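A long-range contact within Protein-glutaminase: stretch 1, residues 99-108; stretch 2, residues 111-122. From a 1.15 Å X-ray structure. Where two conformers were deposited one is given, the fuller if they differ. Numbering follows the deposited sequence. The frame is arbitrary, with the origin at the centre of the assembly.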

# COMPACT_ATOMS: atom_id res chain seq x y z
N LYS A 99 -0.70 5.43 -15.12
CA LYS A 99 -0.33 4.93 -13.79
C LYS A 99 -1.56 4.93 -12.91
O LYS A 99 -2.41 5.83 -12.98
CB LYS A 99 0.75 5.76 -13.11
CG LYS A 99 2.04 5.88 -13.89
CD LYS A 99 3.16 6.47 -13.04
CE LYS A 99 4.43 6.69 -13.84
NZ LYS A 99 5.48 7.32 -12.99
N ARG A 100 -1.62 3.96 -12.01
CA ARG A 100 -2.65 3.90 -10.97
C ARG A 100 -2.04 3.43 -9.67
O ARG A 100 -1.14 2.59 -9.67
CB ARG A 100 -3.77 2.95 -11.33
CG ARG A 100 -4.62 3.31 -12.52
CD ARG A 100 -5.53 4.46 -12.26
NE ARG A 100 -6.41 4.73 -13.43
CZ ARG A 100 -6.02 5.52 -14.42
NH1 ARG A 100 -4.81 6.10 -14.46
NH2 ARG A 100 -6.89 5.69 -15.41
N ILE A 101 -2.58 3.92 -8.56
CA ILE A 101 -2.32 3.35 -7.27
C ILE A 101 -3.17 2.12 -7.05
O ILE A 101 -4.35 2.09 -7.42
CB ILE A 101 -2.65 4.38 -6.16
CG1 ILE A 101 -1.72 5.59 -6.20
CG2 ILE A 101 -2.68 3.74 -4.79
CD1 ILE A 101 -0.30 5.35 -5.65
N ILE A 102 -2.56 1.08 -6.44
CA ILE A 102 -3.32 -0.02 -5.86
C ILE A 102 -3.17 0.08 -4.38
O ILE A 102 -2.05 0.04 -3.83
CB ILE A 102 -2.90 -1.38 -6.42
CG1 ILE A 102 -3.23 -1.45 -7.94
CG2 ILE A 102 -3.55 -2.48 -5.64
CD1 ILE A 102 -2.81 -2.72 -8.63
N ASP A 103 -4.29 0.26 -3.67
CA ASP A 103 -4.26 0.34 -2.23
C ASP A 103 -5.64 -0.09 -1.67
O ASP A 103 -6.48 0.74 -1.37
CB ASP A 103 -3.96 1.73 -1.70
CG ASP A 103 -3.88 1.80 -0.21
OD1 ASP A 103 -4.05 0.72 0.46
OD2 ASP A 103 -3.66 2.90 0.31
N PRO A 104 -5.84 -1.38 -1.50
CA PRO A 104 -7.11 -1.87 -0.92
C PRO A 104 -7.38 -1.46 0.49
O PRO A 104 -8.50 -1.71 0.96
CB PRO A 104 -6.95 -3.40 -1.07
CG PRO A 104 -6.06 -3.60 -2.23
CD PRO A 104 -5.04 -2.50 -2.03
N SER A 105 -6.45 -0.88 1.21
CA SER A 105 -6.78 -0.31 2.53
C SER A 105 -7.67 0.93 2.43
O SER A 105 -8.34 1.24 3.38
CB SER A 105 -5.56 -0.06 3.40
OG SER A 105 -4.76 1.07 3.01
N LEU A 106 -7.65 1.59 1.28
CA LEU A 106 -8.45 2.79 1.02
C LEU A 106 -9.44 2.60 -0.11
O LEU A 106 -10.45 3.31 -0.12
CB LEU A 106 -7.56 4.01 0.79
CG LEU A 106 -6.70 4.42 1.99
CD1 LEU A 106 -5.79 5.57 1.59
CD2 LEU A 106 -7.54 4.78 3.18
N PHE A 107 -9.13 1.80 -1.10
CA PHE A 107 -9.91 1.61 -2.29
C PHE A 107 -9.99 0.13 -2.59
O PHE A 107 -9.16 -0.47 -3.28
CB PHE A 107 -9.30 2.40 -3.46
CG PHE A 107 -9.31 3.87 -3.22
CD1 PHE A 107 -10.41 4.62 -3.53
CD2 PHE A 107 -8.19 4.50 -2.70
CE1 PHE A 107 -10.43 5.98 -3.37
CE2 PHE A 107 -8.18 5.85 -2.48
CZ PHE A 107 -9.28 6.59 -2.85
N SER A 108 -11.03 -0.50 -2.08
CA SER A 108 -11.17 -1.94 -2.16
C SER A 108 -11.61 -2.49 -3.51
O SER A 108 -11.53 -3.70 -3.75
CB SER A 108 -12.24 -2.40 -1.13
OG SER A 108 -13.45 -1.66 -1.27
N PRO A 111 -7.94 -0.25 -8.91
CA PRO A 111 -6.90 0.78 -8.98
C PRO A 111 -7.54 2.16 -9.11
O PRO A 111 -8.62 2.31 -9.70
CB PRO A 111 -6.13 0.42 -10.26
CG PRO A 111 -6.46 -1.05 -10.47
CD PRO A 111 -7.90 -1.20 -10.05
N VAL A 112 -6.85 3.19 -8.63
CA VAL A 112 -7.30 4.56 -8.66
C VAL A 112 -6.16 5.50 -9.06
O VAL A 112 -4.99 5.14 -9.01
CB VAL A 112 -7.92 5.01 -7.33
CG1 VAL A 112 -9.14 4.13 -6.98
CG2 VAL A 112 -6.89 4.96 -6.22
N THR A 113 -6.50 6.74 -9.45
CA THR A 113 -5.43 7.69 -9.73
C THR A 113 -4.70 8.05 -8.46
O THR A 113 -5.26 8.01 -7.35
CB THR A 113 -5.97 8.98 -10.39
OG1 THR A 113 -6.84 9.61 -9.45
CG2 THR A 113 -6.66 8.66 -11.71
N ASP A 114 -3.46 8.49 -8.61
CA ASP A 114 -2.72 8.94 -7.45
C ASP A 114 -3.36 10.21 -6.84
O ASP A 114 -3.29 10.39 -5.63
CB ASP A 114 -1.25 9.13 -7.74
CG ASP A 114 -0.86 10.18 -8.71
OD1 ASP A 114 0.32 10.60 -8.68
OD2 ASP A 114 -1.72 10.65 -9.51
N THR A 115 -4.00 11.05 -7.64
CA THR A 115 -4.65 12.22 -7.05
C THR A 115 -5.85 11.79 -6.22
O THR A 115 -6.02 12.34 -5.11
CB THR A 115 -5.07 13.21 -8.13
OG1 THR A 115 -5.82 12.44 -9.09
CG2 THR A 115 -3.87 13.82 -8.84
N ALA A 116 -6.64 10.81 -6.65
CA ALA A 116 -7.73 10.34 -5.80
C ALA A 116 -7.21 9.71 -4.53
O ALA A 116 -7.76 9.88 -3.43
CB ALA A 116 -8.57 9.35 -6.58
N TRP A 117 -6.12 8.97 -4.65
CA TRP A 117 -5.51 8.32 -3.51
C TRP A 117 -5.02 9.31 -2.46
O TRP A 117 -5.30 9.17 -1.27
CB TRP A 117 -4.40 7.40 -3.99
CG TRP A 117 -3.68 6.68 -2.91
CD1 TRP A 117 -4.12 5.64 -2.14
CD2 TRP A 117 -2.35 6.95 -2.49
NE1 TRP A 117 -3.13 5.24 -1.28
CE2 TRP A 117 -2.03 6.02 -1.46
CE3 TRP A 117 -1.36 7.86 -2.87
CZ2 TRP A 117 -0.80 6.01 -0.84
CZ3 TRP A 117 -0.15 7.86 -2.25
CH2 TRP A 117 0.15 6.94 -1.24
N ARG A 118 -4.25 10.29 -2.92
CA ARG A 118 -3.75 11.27 -1.94
C ARG A 118 -4.90 12.00 -1.26
O ARG A 118 -4.85 12.31 -0.08
CB ARG A 118 -2.81 12.26 -2.59
CG ARG A 118 -1.47 11.60 -3.00
CD ARG A 118 -0.38 12.64 -3.32
NE ARG A 118 -0.75 13.58 -4.37
CZ ARG A 118 -0.62 13.33 -5.65
NH1 ARG A 118 -0.13 12.19 -6.11
NH2 ARG A 118 -1.00 14.28 -6.53
N ASN A 119 -5.97 12.29 -2.04
CA ASN A 119 -7.13 12.96 -1.40
C ASN A 119 -7.77 12.08 -0.33
O ASN A 119 -8.24 12.65 0.67
CB ASN A 119 -8.09 13.37 -2.52
CG ASN A 119 -9.27 14.14 -1.96
OD1 ASN A 119 -10.37 13.58 -1.96
ND2 ASN A 119 -9.07 15.33 -1.48
N ALA A 120 -7.79 10.75 -0.49
CA ALA A 120 -8.29 9.88 0.55
C ALA A 120 -7.42 9.84 1.77
O ALA A 120 -7.86 9.36 2.83
CB ALA A 120 -8.49 8.47 0.01
N CYS A 121 -6.17 10.31 1.67
CA CYS A 121 -5.27 10.44 2.81
C CYS A 121 -5.42 11.75 3.56
O CYS A 121 -4.73 11.96 4.55
CB CYS A 121 -3.82 10.29 2.32
SG CYS A 121 -3.42 8.69 1.62
N VAL A 122 -6.32 12.62 3.09
CA VAL A 122 -6.63 13.87 3.76
C VAL A 122 -8.15 13.99 3.86
O VAL A 122 -8.77 14.97 3.44
CB VAL A 122 -5.95 15.07 3.09
CG1 VAL A 122 -4.45 15.04 3.45
CG2 VAL A 122 -6.18 15.14 1.59
O HOH W 1 -2.40 8.13 -11.34

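The two stretches meet first through backbone. Ile101 and Val112 form a single antiparallel bridge of the hydrogen-bonded kind, with CA atoms 5.3 Å apart. Ile101 N donates to Val112 O at 2.7 Å (N-H...O angle 140°), and Val112 N returns a straighter bond to Ile101 O at 3.0 Å (164°). Beside this pair, Pro111 CA lies 3.3 Å from Ile101 O, a CA-H...O contact with 129° at the hydrogen. After Thr113, the N-cap residue, the second stretch turns into a helix, so the partner of the strand and the following loop changes from extended chain to helical surface.

Trp117 is the main bump on that surface. Its CA-to-CB bond points sideways, but with chi1 at 179° (t) and chi2 at 73° the indole comes nearer to the first stretch. The pocket that receives it is defined on several sides. Ile101 CG2 sits over one face, 3.6 Å from the centroid of the five-membered ring and 14° off its normal, the geometry of a CH-pi contact. At the edge, Trp117 NE1 donates to Asp103 OD2 at 2.9 Å and 166°; the near-linear angle and in-plane acceptor direct the N-H squarely at the carboxylate. The other carboxylate oxygen, Asp103 OD1, accepts from Ser105 N at 3.0 Å and Ser105 OG at 2.7 Å, which ties the carboxylate to its own loop. Leu106 CD1 approaches the indole obliquely, 4.1 Å from Trp117 CD1, and also reaches Cys121 SG at 3.9 Å and Ala120 CB at 4.3 Å.

Phe107 is the reciprocal bump. Backbone bonds from Leu106 N (3.0 Å) and Phe107 N (2.9 Å) to Asp103 O fold the loop, and both side chains leave it toward the second stretch. The phenyl ring enters a hollow between Val112 and the helix: Val112 CG2 lies over one face, 4.0 Å from the ring centroid and 19° off the normal, while Phe107 CZ comes within 3.5 Å of Ala120 CB. The ring tip thus rests against the Ala120 methyl, and Phe107 CE2 is 3.8 Å from Trp117 CA.

One residue before Ile101 in the strand, Arg100 CB packs on Pro111 CB at 3.6 Å. Its side chain bends back, chi1 and chi2 both m, so that Arg100 NH1 donates to Lys99 O at 2.8 Å while Thr113 CG2 lies over one guanidinium face. Water 1 joins the stretches nearby, donating to Lys99 O at 2.8 Å and accepting from Asp114 N at 3.0 Å.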